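Local coordinates for protein cystathionine gamma-lyase (Saccharomyces cerevisiae, PDB 1N8P) that belongs to the pyridoxal-5'-phosphate-dependent enzymes of the Cys/Met metabolism family and holds pyridoxal-5'-phosphate in a pocket completed by a second subunit, at residues 73-78 / 236-241; 81-86 / 196-201; 27-32 / 54-59; 87-92 / 225-230; 68-73 / 217-222. One frame throughout, in Å; residues are numbered along the deposited sequence.

How the interactions relate
Interactions 1, 2 and 5 reach the same seven-stranded sheet, interaction 4 packs two helices beside it, and two of the contacts reach pyridoxal-5'-phosphate. Interaction 1 places S78 and interaction 2 places S200 beside this ligand; their centres lie about 11 Å apart, and F76 CD1 comes within 3.2 Å of T82 OG1. Interaction 5 holds the strand pair at the sheet edge and meets interaction 2 through a probable hydrogen bond of 2.7 Å from H199 NE2 to E68 OE1. Interaction 4 continues the helix of interaction 2, with centres about 12 Å apart. Interaction 3 anchors the loop between helices 8-14 and 55-67 and touches interaction 1 through P240, about 11 Å between centres.

Interaction 1: 73-78 / 236-241; sequences GLAFSS and AIPSPF. With PLP (pyridoxal-5'-phosphate), chain E.
The backbone N of S77 donates to A236 O at 3.0 Å, with an N-H...O angle of 159°, and this bond pins the turn after strand 72-76 to the loop that precedes helix 240-250. The donor stands well above the carbonyl plane of A236, 50° out of it. The same oxygen lies at the edge of the F76 ring, near its plane, and 3.4 Å from F76 CB. F76 CG is anti to the carbonyl carbon (chi1 -60°); the ring packs on A81, T82 and T85 of the following helix.

S77 OG has its strongest partner in the second subunit, the OG of S77 there; within the chain it approaches I237 O at 3.3 Å, a weak bond at most. P238 supplies the apolar part. Its CG meets A75 CB at 3.8 Å, while its CB lies 3.7 Å from F76 O, and the pyrrolidine ring packs against the end of the strand.

One residue further on, S78 turns away from the loop 236-241. It N-caps helix 79-88 through a bond from A81 N to its OG, which is also bonded to G235 O of the second subunit, and its CB comes 3.3 Å from O3P of pyridoxal-5'-phosphate. G79 N and S80 OG also bond this ligand, with R51 and Y49 of the second subunit: a strand, a short turn and a helix N terminus facing the phosphate, as in other fold-type I pyridoxal-5'-phosphate enzymes.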
# COMPACT_ATOMS: atom_id res chain seq x y z
N GLY A 73 -20.47 10.75 11.22
CA GLY A 73 -19.32 9.91 11.52
C GLY A 73 -18.02 10.70 11.42
O GLY A 73 -17.95 11.71 10.71
N LEU A 74 -16.99 10.26 12.13
CA LEU A 74 -15.69 10.93 12.13
C LEU A 74 -14.58 9.94 12.49
O LEU A 74 -14.62 9.32 13.54
CB LEU A 74 -15.65 12.10 13.13
CG LEU A 74 -16.53 13.33 12.91
CD1 LEU A 74 -16.34 14.24 14.09
CD2 LEU A 74 -16.15 14.06 11.62
N ALA A 75 -13.58 9.78 11.63
CA ALA A 75 -12.53 8.84 11.95
C ALA A 75 -11.37 9.61 12.51
O ALA A 75 -11.26 10.80 12.30
CB ALA A 75 -12.11 8.09 10.73
N PHE A 76 -10.52 8.91 13.25
CA PHE A 76 -9.32 9.49 13.86
C PHE A 76 -8.19 8.44 13.88
O PHE A 76 -8.41 7.26 13.58
CB PHE A 76 -9.61 9.97 15.29
CG PHE A 76 -10.68 11.03 15.38
CD1 PHE A 76 -12.02 10.67 15.56
CD2 PHE A 76 -10.36 12.39 15.29
CE1 PHE A 76 -13.02 11.65 15.66
CE2 PHE A 76 -11.35 13.38 15.40
CZ PHE A 76 -12.68 13.01 15.58
N SER A 77 -6.98 8.88 14.24
CA SER A 77 -5.81 8.00 14.30
C SER A 77 -6.06 6.73 15.09
O SER A 77 -5.70 5.65 14.68
CB SER A 77 -4.67 8.74 14.94
OG SER A 77 -4.51 10.03 14.38
N SER A 78 -6.71 6.85 16.23
CA SER A 78 -6.95 5.68 17.08
C SER A 78 -8.23 5.83 17.88
O SER A 78 -8.86 6.90 17.88
CB SER A 78 -5.79 5.49 18.10
OG SER A 78 -5.26 6.73 18.58
N ALA A 236 -5.30 14.81 14.58
CA ALA A 236 -5.20 13.39 14.89
C ALA A 236 -6.06 12.62 13.91
O ALA A 236 -6.98 11.89 14.30
CB ALA A 236 -5.67 13.15 16.29
N ILE A 237 -5.77 12.79 12.63
CA ILE A 237 -6.56 12.13 11.59
C ILE A 237 -5.96 10.86 11.09
O ILE A 237 -4.75 10.66 11.13
CB ILE A 237 -6.77 13.06 10.41
CG1 ILE A 237 -5.46 13.82 10.14
CG2 ILE A 237 -7.95 14.02 10.70
CD1 ILE A 237 -5.48 14.71 8.91
N PRO A 238 -6.81 9.96 10.59
CA PRO A 238 -6.38 8.67 10.07
C PRO A 238 -5.77 8.91 8.72
O PRO A 238 -5.92 9.99 8.18
CB PRO A 238 -7.69 7.90 9.99
CG PRO A 238 -8.66 8.97 9.50
CD PRO A 238 -8.25 10.19 10.32
N SER A 239 -5.08 7.93 8.15
CA SER A 239 -4.49 8.14 6.86
C SER A 239 -5.45 7.65 5.79
O SER A 239 -6.34 6.84 6.06
CB SER A 239 -3.17 7.40 6.75
OG SER A 239 -3.26 6.36 5.80
N PRO A 240 -5.30 8.16 4.55
CA PRO A 240 -6.19 7.72 3.49
C PRO A 240 -6.12 6.23 3.30
O PRO A 240 -7.14 5.58 3.05
CB PRO A 240 -5.67 8.48 2.29
CG PRO A 240 -5.20 9.74 2.85
CD PRO A 240 -4.48 9.29 4.10
N PHE A 241 -4.92 5.67 3.42
CA PHE A 241 -4.71 4.23 3.23
C PHE A 241 -5.38 3.40 4.34
O PHE A 241 -6.06 2.43 4.07
CB PHE A 241 -3.20 3.95 3.19
CG PHE A 241 -2.85 2.49 3.08
CD1 PHE A 241 -2.84 1.84 1.85
CD2 PHE A 241 -2.54 1.74 4.22
CE1 PHE A 241 -2.53 0.48 1.75
CE2 PHE A 241 -2.23 0.38 4.13
CZ PHE A 241 -2.23 -0.24 2.88
N1 PLP E . -11.10 0.81 23.64
C2 PLP E . -11.45 -0.52 23.62
C2A PLP E . -12.80 -0.84 24.26
C3 PLP E . -10.47 -1.45 22.99
O3 PLP E . -10.92 -2.73 22.99
C4 PLP E . -9.25 -0.96 22.45
C4A PLP E . -8.25 -1.91 21.85
C5 PLP E . -9.01 0.50 22.54
C6 PLP E . -9.94 1.34 23.12
C5A PLP E . -7.73 1.06 21.88
O4P PLP E . -7.92 1.49 20.55
P PLP E . -6.73 2.16 19.78
O1P PLP E . -7.22 2.24 18.42
O2P PLP E . -5.56 1.22 19.91
O3P PLP E . -6.53 3.41 20.49

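Interaction 2: 81-86 / 196-201; sequences ATTATI and IVVHSA. With PLP (pyridoxal-5'-phosphate), chain E.
Behind the T82 and I86 side chains that meet V198, the flat carbonyl of A81 is gripped from both faces: T85 N and T85 OG1 reach its oxygen from opposite sides of its plane. The hydroxyl bond measures 2.9 Å from T85 OG1 to A81 O.

The closest contacts across the segments are between methyl groups. I86 reaches its CD1 toward two residues of the strand, tip to tip with each: V198 CG2 at 3.6 Å and I196 CD1 at 4.1 Å. The other branch of V198, CG1, lies anti to the backbone N (chi1 171°) and meets T82 CG2 at 4.0 Å, these two side chains sliding past one another in opposite directions. T82 OG1 is occupied by S78 O.

At the end of the strand, S200 OG donates to O4P of pyridoxal-5'-phosphate at 2.7 Å, which joins this packing to the PLP site.

The axis of 81-86 passes 9.0 Å from that of 196-200, their N-to-C directions 150° apart, roughly antiparallel. W143 and L141 of strand 139-144 and L216 of strand 214-218 extend the apolar bed, while T85 turns to helix 221-234, touching L227, L230 and I234.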
# COMPACT_ATOMS: atom_id res chain seq x y z
N ALA A 81 -7.41 8.51 20.23
CA ALA A 81 -7.47 9.87 19.71
C ALA A 81 -8.92 10.34 19.68
O ALA A 81 -9.19 11.53 19.85
CB ALA A 81 -6.89 9.89 18.31
N THR A 82 -9.83 9.39 19.47
CA THR A 82 -11.27 9.62 19.38
C THR A 82 -11.87 9.92 20.74
O THR A 82 -12.85 10.67 20.86
CB THR A 82 -11.97 8.38 18.78
OG1 THR A 82 -11.49 8.17 17.44
CG2 THR A 82 -13.45 8.56 18.73
N THR A 83 -11.29 9.34 21.78
CA THR A 83 -11.75 9.57 23.14
C THR A 83 -11.16 10.91 23.54
O THR A 83 -11.76 11.67 24.30
CB THR A 83 -11.20 8.51 24.09
OG1 THR A 83 -11.84 7.25 23.81
CG2 THR A 83 -11.44 8.90 25.52
N ALA A 84 -9.98 11.18 22.99
CA ALA A 84 -9.25 12.40 23.29
C ALA A 84 -9.93 13.64 22.76
O ALA A 84 -10.02 14.64 23.46
CB ALA A 84 -7.83 12.32 22.73
N THR A 85 -10.40 13.57 21.52
CA THR A 85 -11.07 14.70 20.92
C THR A 85 -12.33 14.98 21.72
O THR A 85 -12.70 16.14 21.93
CB THR A 85 -11.40 14.40 19.46
OG1 THR A 85 -10.19 14.04 18.80
CG2 THR A 85 -12.04 15.62 18.76
N ILE A 86 -12.99 13.92 22.18
CA ILE A 86 -14.21 14.10 22.95
C ILE A 86 -13.92 14.77 24.31
O ILE A 86 -14.66 15.65 24.74
CB ILE A 86 -14.93 12.76 23.19
CG1 ILE A 86 -15.28 12.10 21.86
CG2 ILE A 86 -16.21 13.01 23.99
CD1 ILE A 86 -16.11 10.77 22.02
N ILE A 196 -23.13 9.87 21.81
CA ILE A 196 -22.01 9.51 20.94
C ILE A 196 -21.65 8.04 21.07
O ILE A 196 -21.67 7.48 22.18
CB ILE A 196 -20.72 10.32 21.25
CG1 ILE A 196 -21.04 11.78 21.53
CG2 ILE A 196 -19.83 10.36 20.03
CD1 ILE A 196 -19.80 12.62 21.75
N VAL A 197 -21.32 7.42 19.93
CA VAL A 197 -20.89 6.02 19.86
C VAL A 197 -19.44 6.06 19.45
O VAL A 197 -19.12 6.63 18.41
CB VAL A 197 -21.56 5.24 18.75
CG1 VAL A 197 -22.18 4.00 19.34
CG2 VAL A 197 -22.56 6.09 18.03
N VAL A 198 -18.58 5.46 20.26
CA VAL A 198 -17.14 5.41 19.97
C VAL A 198 -16.74 3.98 19.58
O VAL A 198 -17.34 3.01 20.03
CB VAL A 198 -16.33 5.81 21.21
CG1 VAL A 198 -14.89 5.55 20.99
CG2 VAL A 198 -16.52 7.27 21.50
N HIS A 199 -15.74 3.84 18.72
CA HIS A 199 -15.27 2.53 18.32
C HIS A 199 -13.80 2.58 18.09
O HIS A 199 -13.24 3.60 17.69
CB HIS A 199 -15.81 2.09 16.99
CG HIS A 199 -17.25 1.70 17.01
ND1 HIS A 199 -17.66 0.40 17.21
CD2 HIS A 199 -18.37 2.41 16.74
CE1 HIS A 199 -18.96 0.32 17.05
NE2 HIS A 199 -19.42 1.53 16.76
N SER A 200 -13.17 1.45 18.37
CA SER A 200 -11.77 1.28 18.10
C SER A 200 -11.97 0.42 16.84
O SER A 200 -12.36 -0.75 16.94
CB SER A 200 -11.14 0.49 19.22
OG SER A 200 -9.78 0.34 18.94
N ALA A 201 -11.77 1.02 15.67
CA ALA A 201 -11.98 0.33 14.40
C ALA A 201 -10.89 -0.69 14.13
O ALA A 201 -10.89 -1.38 13.10
CB ALA A 201 -12.06 1.35 13.25
N1 PLP E . -11.10 0.81 23.64
C2 PLP E . -11.45 -0.52 23.62
C2A PLP E . -12.80 -0.84 24.26
C3 PLP E . -10.47 -1.45 22.99
O3 PLP E . -10.92 -2.73 22.99
C4 PLP E . -9.25 -0.96 22.45
C4A PLP E . -8.25 -1.91 21.85
C5 PLP E . -9.01 0.50 22.54
C6 PLP E . -9.94 1.34 23.12
C5A PLP E . -7.73 1.06 21.88
O4P PLP E . -7.92 1.49 20.55
P PLP E . -6.73 2.16 19.78
O1P PLP E . -7.22 2.24 18.42
O2P PLP E . -5.56 1.22 19.91
O3P PLP E . -6.53 3.41 20.49

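Interaction 3: 27-32 / 54-59; sequences EPISLS and NPNREN
E27, P28 and S30, in the loop between helix 8-14 and helix 55-67, are tied to the first turn of helix 55-67, where N54 holds the N-cap position and asparagine side chains of the helix do most of the binding.

Backbone of the loop to side chain comes first. The amide of N56 bridges the residues flanking I29: its ND2 donates to P28 O at 3.1 Å, and its OD1 accepts from S30 N at 2.8 Å. One planar group thus serves a carbonyl and an N-H of the extended loop, which fixes the rotation of the amide. P28 O lies in the amide plane, and the N-H...O angle of 163° is nearly straight.

Packing is supplied by P55 and S30. The ring atom CG of P55 meets S30 CB and OG, both at 3.3 Å. P240 of helix 240-250 touches both L31 and N56, and I29 packs on I29 of the fourth subunit.

Side chain to side chain, E27 carries the contact. CG anti to the backbone N (chi1 -164°) starts an extended chain that takes the carboxylate to the helix. There E27 OE1 accepts from N59 ND2 at 2.7 Å; the donor stands 60° above the carboxylate plane, whereas the oxygen lies in the amide plane of N59.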
# COMPACT_ATOMS: atom_id res chain seq x y z
N GLU A 27 -13.69 2.02 -4.93
CA GLU A 27 -13.13 3.29 -4.53
C GLU A 27 -11.60 3.27 -4.58
O GLU A 27 -10.96 2.40 -3.99
CB GLU A 27 -13.56 3.61 -3.11
CG GLU A 27 -13.35 5.06 -2.75
CD GLU A 27 -13.14 5.27 -1.26
OE1 GLU A 27 -13.13 6.44 -0.80
OE2 GLU A 27 -12.99 4.25 -0.54
N PRO A 28 -10.99 4.25 -5.29
CA PRO A 28 -9.53 4.36 -5.41
C PRO A 28 -8.92 5.00 -4.16
O PRO A 28 -9.62 5.63 -3.38
CB PRO A 28 -9.36 5.25 -6.64
CG PRO A 28 -10.48 6.22 -6.45
CD PRO A 28 -11.64 5.27 -6.12
N ILE A 29 -7.61 4.86 -3.99
CA ILE A 29 -6.92 5.42 -2.83
C ILE A 29 -6.42 6.83 -3.10
O ILE A 29 -5.47 7.03 -3.83
CB ILE A 29 -5.74 4.54 -2.41
CG1 ILE A 29 -6.27 3.17 -1.97
CG2 ILE A 29 -4.97 5.20 -1.26
CD1 ILE A 29 -5.21 2.20 -1.45
N SER A 30 -7.06 7.81 -2.47
CA SER A 30 -6.67 9.18 -2.67
C SER A 30 -5.75 9.67 -1.55
O SER A 30 -6.19 9.91 -0.43
CB SER A 30 -7.92 10.05 -2.77
OG SER A 30 -8.81 9.50 -3.73
N LEU A 31 -4.47 9.80 -1.89
CA LEU A 31 -3.46 10.24 -0.94
C LEU A 31 -3.13 11.69 -1.20
O LEU A 31 -2.48 12.34 -0.38
CB LEU A 31 -2.17 9.43 -1.08
CG LEU A 31 -2.29 7.91 -1.02
CD1 LEU A 31 -0.94 7.28 -1.14
CD2 LEU A 31 -2.92 7.51 0.26
N SER A 32 -3.55 12.20 -2.36
CA SER A 32 -3.23 13.57 -2.69
C SER A 32 -3.35 14.48 -1.47
O SER A 32 -4.27 14.36 -0.65
CB SER A 32 -4.13 14.09 -3.83
OG SER A 32 -5.32 14.70 -3.34
N ASN A 54 -10.81 14.22 2.88
CA ASN A 54 -10.38 13.48 1.70
C ASN A 54 -11.39 12.35 1.49
O ASN A 54 -11.93 11.82 2.45
CB ASN A 54 -8.98 12.89 1.89
CG ASN A 54 -8.99 11.56 2.65
OD1 ASN A 54 -8.78 11.53 3.86
ND2 ASN A 54 -9.25 10.46 1.94
N PRO A 55 -11.63 11.95 0.25
CA PRO A 55 -12.59 10.88 -0.08
C PRO A 55 -12.60 9.60 0.76
O PRO A 55 -13.66 9.12 1.21
CB PRO A 55 -12.32 10.61 -1.55
CG PRO A 55 -10.88 10.97 -1.70
CD PRO A 55 -10.78 12.25 -0.91
N ASN A 56 -11.42 9.01 0.94
CA ASN A 56 -11.32 7.76 1.69
C ASN A 56 -11.83 7.84 3.14
O ASN A 56 -12.48 6.92 3.61
CB ASN A 56 -9.89 7.24 1.65
CG ASN A 56 -9.49 6.76 0.26
OD1 ASN A 56 -8.37 6.99 -0.17
ND2 ASN A 56 -10.40 6.09 -0.44
N ARG A 57 -11.52 8.92 3.83
CA ARG A 57 -11.96 9.10 5.20
C ARG A 57 -13.46 9.30 5.16
O ARG A 57 -14.23 8.49 5.69
CB ARG A 57 -11.31 10.33 5.81
CG ARG A 57 -11.32 10.31 7.33
CD ARG A 57 -10.54 11.47 7.90
NE ARG A 57 -11.27 12.72 7.75
CZ ARG A 57 -10.72 13.86 7.32
NH1 ARG A 57 -9.43 13.91 6.99
NH2 ARG A 57 -11.47 14.95 7.23
N GLU A 58 -13.87 10.39 4.51
CA GLU A 58 -15.28 10.75 4.37
C GLU A 58 -16.14 9.54 4.02
O GLU A 58 -17.13 9.25 4.69
CB GLU A 58 -15.45 11.80 3.29
CG GLU A 58 -16.85 12.34 3.14
CD GLU A 58 -17.03 13.11 1.85
OE1 GLU A 58 -17.10 12.45 0.78
OE2 GLU A 58 -17.08 14.36 1.91
N ASN A 59 -15.77 8.82 2.98
CA ASN A 59 -16.57 7.67 2.62
C ASN A 59 -16.64 6.66 3.74
O ASN A 59 -17.67 6.04 3.93
CB ASN A 59 -16.04 6.99 1.36
CG ASN A 59 -16.39 7.75 0.10
OD1 ASN A 59 -17.42 8.45 0.04
ND2 ASN A 59 -15.55 7.61 -0.92

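Interaction 4: 87-92 / 225-230; sequences LQSLPQ and ERLQFL
L230 CD1 and L227 CD1 both meet S89 CB from the helix side, and this aliphatic packing makes up most of the contact. S89 CB points to the helix and lies 3.3 Å from L230 CD1 and 3.5 Å from L227 CD1. Q88 adds its methylene chain: its CG is 3.6 Å from both L230 CD1 and L230 CD2, and the two side chains slide past each other in opposite directions. Its chi1 of 74° sets CG between the backbone N and the carbonyl carbon, and beyond CG the chain runs extended, bringing OE1 to 3.8 Å from L230 CD2. Q88 also touches N115 of the second subunit.

The polar groups contribute little across the contact. S89 OG is hydrogen-bonded to I86 O, one turn back. R226 points toward the other segment and has S89 O at the edge of its guanidinium, near its plane, but the distance from NH2 to that oxygen is 3.9 Å, too long for a bond.

The contact joins the end of helix 79-88 and the following turn to the middle of helix 221-234. One turn earlier T85 also packs on L227 and L230. L87 faces away, onto Y109 and F110 of helix 104-112 and L141 of strand 139-144.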
# COMPACT_ATOMS: atom_id res chain seq x y z
N LEU A 87 -12.85 14.37 24.97
CA LEU A 87 -12.55 14.97 26.24
C LEU A 87 -12.07 16.42 26.12
O LEU A 87 -12.32 17.24 27.00
CB LEU A 87 -11.52 14.14 26.98
CG LEU A 87 -12.00 12.76 27.40
CD1 LEU A 87 -10.83 11.95 27.92
CD2 LEU A 87 -13.05 12.88 28.48
N GLN A 88 -11.38 16.76 25.04
CA GLN A 88 -10.88 18.12 24.90
C GLN A 88 -11.94 19.04 24.34
O GLN A 88 -11.74 20.25 24.28
CB GLN A 88 -9.62 18.15 24.01
CG GLN A 88 -9.84 17.95 22.53
CD GLN A 88 -8.59 17.43 21.80
OE1 GLN A 88 -8.52 17.43 20.56
NE2 GLN A 88 -7.60 16.96 22.57
N SER A 89 -13.08 18.48 23.94
CA SER A 89 -14.18 19.27 23.43
C SER A 89 -14.98 19.73 24.64
O SER A 89 -15.89 20.57 24.53
CB SER A 89 -15.08 18.46 22.47
OG SER A 89 -15.95 17.57 23.17
N LEU A 90 -14.64 19.18 25.80
CA LEU A 90 -15.34 19.56 27.03
C LEU A 90 -14.93 20.96 27.49
O LEU A 90 -13.86 21.45 27.15
CB LEU A 90 -15.07 18.55 28.15
CG LEU A 90 -15.67 17.15 28.07
CD1 LEU A 90 -15.46 16.48 29.40
CD2 LEU A 90 -17.14 17.20 27.72
N PRO A 91 -15.80 21.61 28.28
CA PRO A 91 -15.46 22.95 28.76
C PRO A 91 -14.33 22.84 29.78
O PRO A 91 -14.33 21.93 30.61
CB PRO A 91 -16.77 23.42 29.38
CG PRO A 91 -17.36 22.14 29.91
CD PRO A 91 -17.11 21.17 28.79
N GLN A 92 -13.37 23.76 29.71
CA GLN A 92 -12.23 23.75 30.62
C GLN A 92 -12.67 23.55 32.06
O GLN A 92 -13.57 24.23 32.56
CB GLN A 92 -11.43 25.04 30.47
CG GLN A 92 -10.16 25.13 31.32
CD GLN A 92 -9.17 24.00 31.05
OE1 GLN A 92 -9.46 22.83 31.33
NE2 GLN A 92 -8.00 24.34 30.52
N GLU A 225 -20.15 19.07 14.75
CA GLU A 225 -19.37 20.18 14.16
C GLU A 225 -18.25 20.73 15.03
O GLU A 225 -17.25 21.23 14.54
CB GLU A 225 -20.31 21.30 13.74
CG GLU A 225 -21.18 20.96 12.54
CD GLU A 225 -22.18 22.05 12.25
OE1 GLU A 225 -21.84 23.23 12.49
OE2 GLU A 225 -23.29 21.73 11.78
N ARG A 226 -18.44 20.68 16.34
CA ARG A 226 -17.41 21.11 17.28
C ARG A 226 -16.31 20.05 17.14
O ARG A 226 -15.16 20.36 16.79
CB ARG A 226 -17.95 21.11 18.71
CG ARG A 226 -18.73 22.35 19.09
CD ARG A 226 -19.75 22.06 20.20
NE ARG A 226 -19.22 21.28 21.32
CZ ARG A 226 -20.00 20.64 22.19
NH1 ARG A 226 -21.33 20.68 22.05
NH2 ARG A 226 -19.46 19.93 23.18
N LEU A 227 -16.69 18.79 17.40
CA LEU A 227 -15.80 17.64 17.32
C LEU A 227 -15.02 17.55 16.00
O LEU A 227 -13.85 17.18 15.99
CB LEU A 227 -16.62 16.36 17.55
CG LEU A 227 -16.32 15.44 18.75
CD1 LEU A 227 -15.84 16.21 19.96
CD2 LEU A 227 -17.58 14.67 19.09
N GLN A 228 -15.65 17.89 14.88
CA GLN A 228 -14.92 17.86 13.61
C GLN A 228 -13.93 19.03 13.62
O GLN A 228 -12.87 18.96 12.98
CB GLN A 228 -15.87 18.02 12.42
CG GLN A 228 -15.22 18.57 11.17
CD GLN A 228 -16.21 18.83 10.05
OE1 GLN A 228 -16.58 17.92 9.31
NE2 GLN A 228 -16.66 20.07 9.93
N PHE A 229 -14.28 20.10 14.35
CA PHE A 229 -13.40 21.26 14.41
C PHE A 229 -12.12 20.76 15.04
O PHE A 229 -11.10 20.68 14.37
CB PHE A 229 -13.99 22.41 15.24
CG PHE A 229 -13.08 23.62 15.34
CD1 PHE A 229 -13.09 24.62 14.37
CD2 PHE A 229 -12.16 23.74 16.39
CE1 PHE A 229 -12.21 25.70 14.44
CE2 PHE A 229 -11.28 24.82 16.46
CZ PHE A 229 -11.30 25.80 15.48
N LEU A 230 -12.16 20.40 16.32
CA LEU A 230 -10.98 19.88 17.01
C LEU A 230 -10.18 18.96 16.08
O LEU A 230 -8.95 19.05 16.00
CB LEU A 230 -11.39 19.09 18.26
CG LEU A 230 -11.86 19.88 19.48
CD1 LEU A 230 -12.55 18.98 20.45
CD2 LEU A 230 -10.67 20.55 20.15

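Interaction 5: 68-73 / 217-222; sequences ENAQYG and ATNNKP
An antiparallel pair at the edge of the seven-stranded sheet joins the start of strand 72-76 to the end of strand 214-218. Y72 and T218 form the hydrogen-bonded pair: T218 N donates to Y72 O at 3.1 Å, and Y72 N to T218 O at 2.8 Å, although both oxygens are less surely placed than the rest. G73 and A217 follow as the non-hydrogen-bonded pair, with CA atoms 4.2 Å apart.

Before the strand, a Schellman motif ends helix 55-67. N69, with positive phi, is its C-prime residue, and the turn leads through A70 into the strand. A70 CB meets A217 CB at 3.8 Å, with E68 CB 4.1 Å from the same methyl, a small apolar patch on the face that carries A217.

The Y72 ring lies on the other face, beside T218. Its CG is anti to the carbonyl carbon (chi1 -49°); N219 O, just before helix 221-234, sits at the ring edge, 3.4 Å from CE1, and the ring stacks on Y224. Y72 OH is 3.5 Å from both CB and CG of K221, and the K221 and Y72 side chains cross obliquely.

The chemistry divides accordingly: the backbone pairing, with the reservation about its oxygens, and the A70–A217 methyl contact join the segments, while the K221 chain leads its ammonium away from them. The E68 carboxylate, bonded to H199 NE2, would probably favour a positive charge on that imidazole.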
# COMPACT_ATOMS: atom_id res chain seq x y z
N GLU A 68 -24.11 2.53 11.95
CA GLU A 68 -24.41 2.89 13.32
C GLU A 68 -25.75 3.62 13.43
O GLU A 68 -26.03 4.23 14.46
CB GLU A 68 -23.31 3.76 13.88
CG GLU A 68 -23.21 3.68 15.38
CD GLU A 68 -22.97 2.25 15.84
OE1 GLU A 68 -21.85 1.73 15.65
OE2 GLU A 68 -23.91 1.63 16.40
N ASN A 69 -26.57 3.53 12.39
CA ASN A 69 -27.89 4.18 12.34
C ASN A 69 -27.73 5.59 12.81
O ASN A 69 -28.48 6.04 13.66
CB ASN A 69 -28.89 3.49 13.26
CG ASN A 69 -30.30 4.02 13.08
OD1 ASN A 69 -30.71 4.34 11.97
ND2 ASN A 69 -31.06 4.11 14.17
N ALA A 70 -26.75 6.29 12.26
CA ALA A 70 -26.48 7.65 12.68
C ALA A 70 -26.32 8.65 11.55
O ALA A 70 -26.00 8.31 10.41
CB ALA A 70 -25.22 7.66 13.56
N GLN A 71 -26.54 9.91 11.88
CA GLN A 71 -26.42 10.95 10.90
C GLN A 71 -24.97 11.31 10.59
O GLN A 71 -24.63 11.60 9.45
CB GLN A 71 -27.18 12.19 11.39
CG GLN A 71 -28.70 12.07 11.30
CD GLN A 71 -29.19 12.08 9.88
OE1 GLN A 71 -28.97 13.06 9.15
NE2 GLN A 71 -29.83 11.00 9.46
N TYR A 72 -24.12 11.27 11.61
CA TYR A 72 -22.72 11.65 11.45
C TYR A 72 -21.63 10.64 11.87
O TYR A 72 -21.84 9.81 12.75
CB TYR A 72 -22.49 12.99 12.16
CG TYR A 72 -23.53 14.03 11.80
CD1 TYR A 72 -24.72 14.15 12.53
CD2 TYR A 72 -23.35 14.88 10.69
CE1 TYR A 72 -25.70 15.09 12.17
CE2 TYR A 72 -24.32 15.82 10.33
CZ TYR A 72 -25.49 15.92 11.07
OH TYR A 72 -26.45 16.83 10.71
N GLY A 73 -20.47 10.75 11.22
CA GLY A 73 -19.32 9.91 11.52
C GLY A 73 -18.02 10.70 11.42
O GLY A 73 -17.95 11.71 10.71
N ALA A 217 -19.78 8.27 15.92
CA ALA A 217 -20.97 8.64 15.18
C ALA A 217 -21.94 9.31 16.16
O ALA A 217 -21.98 8.98 17.36
CB ALA A 217 -21.61 7.41 14.56
N THR A 218 -22.69 10.29 15.64
CA THR A 218 -23.70 11.02 16.41
C THR A 218 -24.71 11.64 15.46
O THR A 218 -24.43 11.92 14.30
CB THR A 218 -23.14 12.15 17.24
OG1 THR A 218 -22.54 13.11 16.38
CG2 THR A 218 -22.10 11.66 18.21
N ASN A 219 -25.91 11.84 16.00
CA ASN A 219 -27.04 12.41 15.28
C ASN A 219 -27.11 13.89 15.60
O ASN A 219 -27.75 14.65 14.90
CB ASN A 219 -28.31 11.71 15.75
CG ASN A 219 -28.43 10.33 15.18
OD1 ASN A 219 -28.99 9.44 15.79
ND2 ASN A 219 -27.92 10.15 13.97
N ASN A 220 -26.40 14.27 16.66
CA ASN A 220 -26.35 15.64 17.15
C ASN A 220 -25.46 16.53 16.28
O ASN A 220 -24.23 16.54 16.46
CB ASN A 220 -25.83 15.59 18.58
CG ASN A 220 -25.85 16.93 19.26
OD1 ASN A 220 -25.64 17.03 20.46
ND2 ASN A 220 -26.09 17.97 18.49
N LYS A 221 -26.06 17.30 15.38
CA LYS A 221 -25.28 18.15 14.48
C LYS A 221 -24.36 19.18 15.12
O LYS A 221 -23.31 19.47 14.56
CB LYS A 221 -26.20 18.87 13.51
CG LYS A 221 -25.49 19.69 12.47
CD LYS A 221 -26.53 20.33 11.55
CE LYS A 221 -25.93 21.29 10.55
NZ LYS A 221 -27.00 22.16 9.99
N PRO A 222 -24.73 19.76 16.26
CA PRO A 222 -23.82 20.75 16.86
C PRO A 222 -22.59 20.14 17.49
O PRO A 222 -21.52 20.71 17.41
CB PRO A 222 -24.69 21.44 17.90
CG PRO A 222 -26.02 21.41 17.28
CD PRO A 222 -26.11 19.99 16.74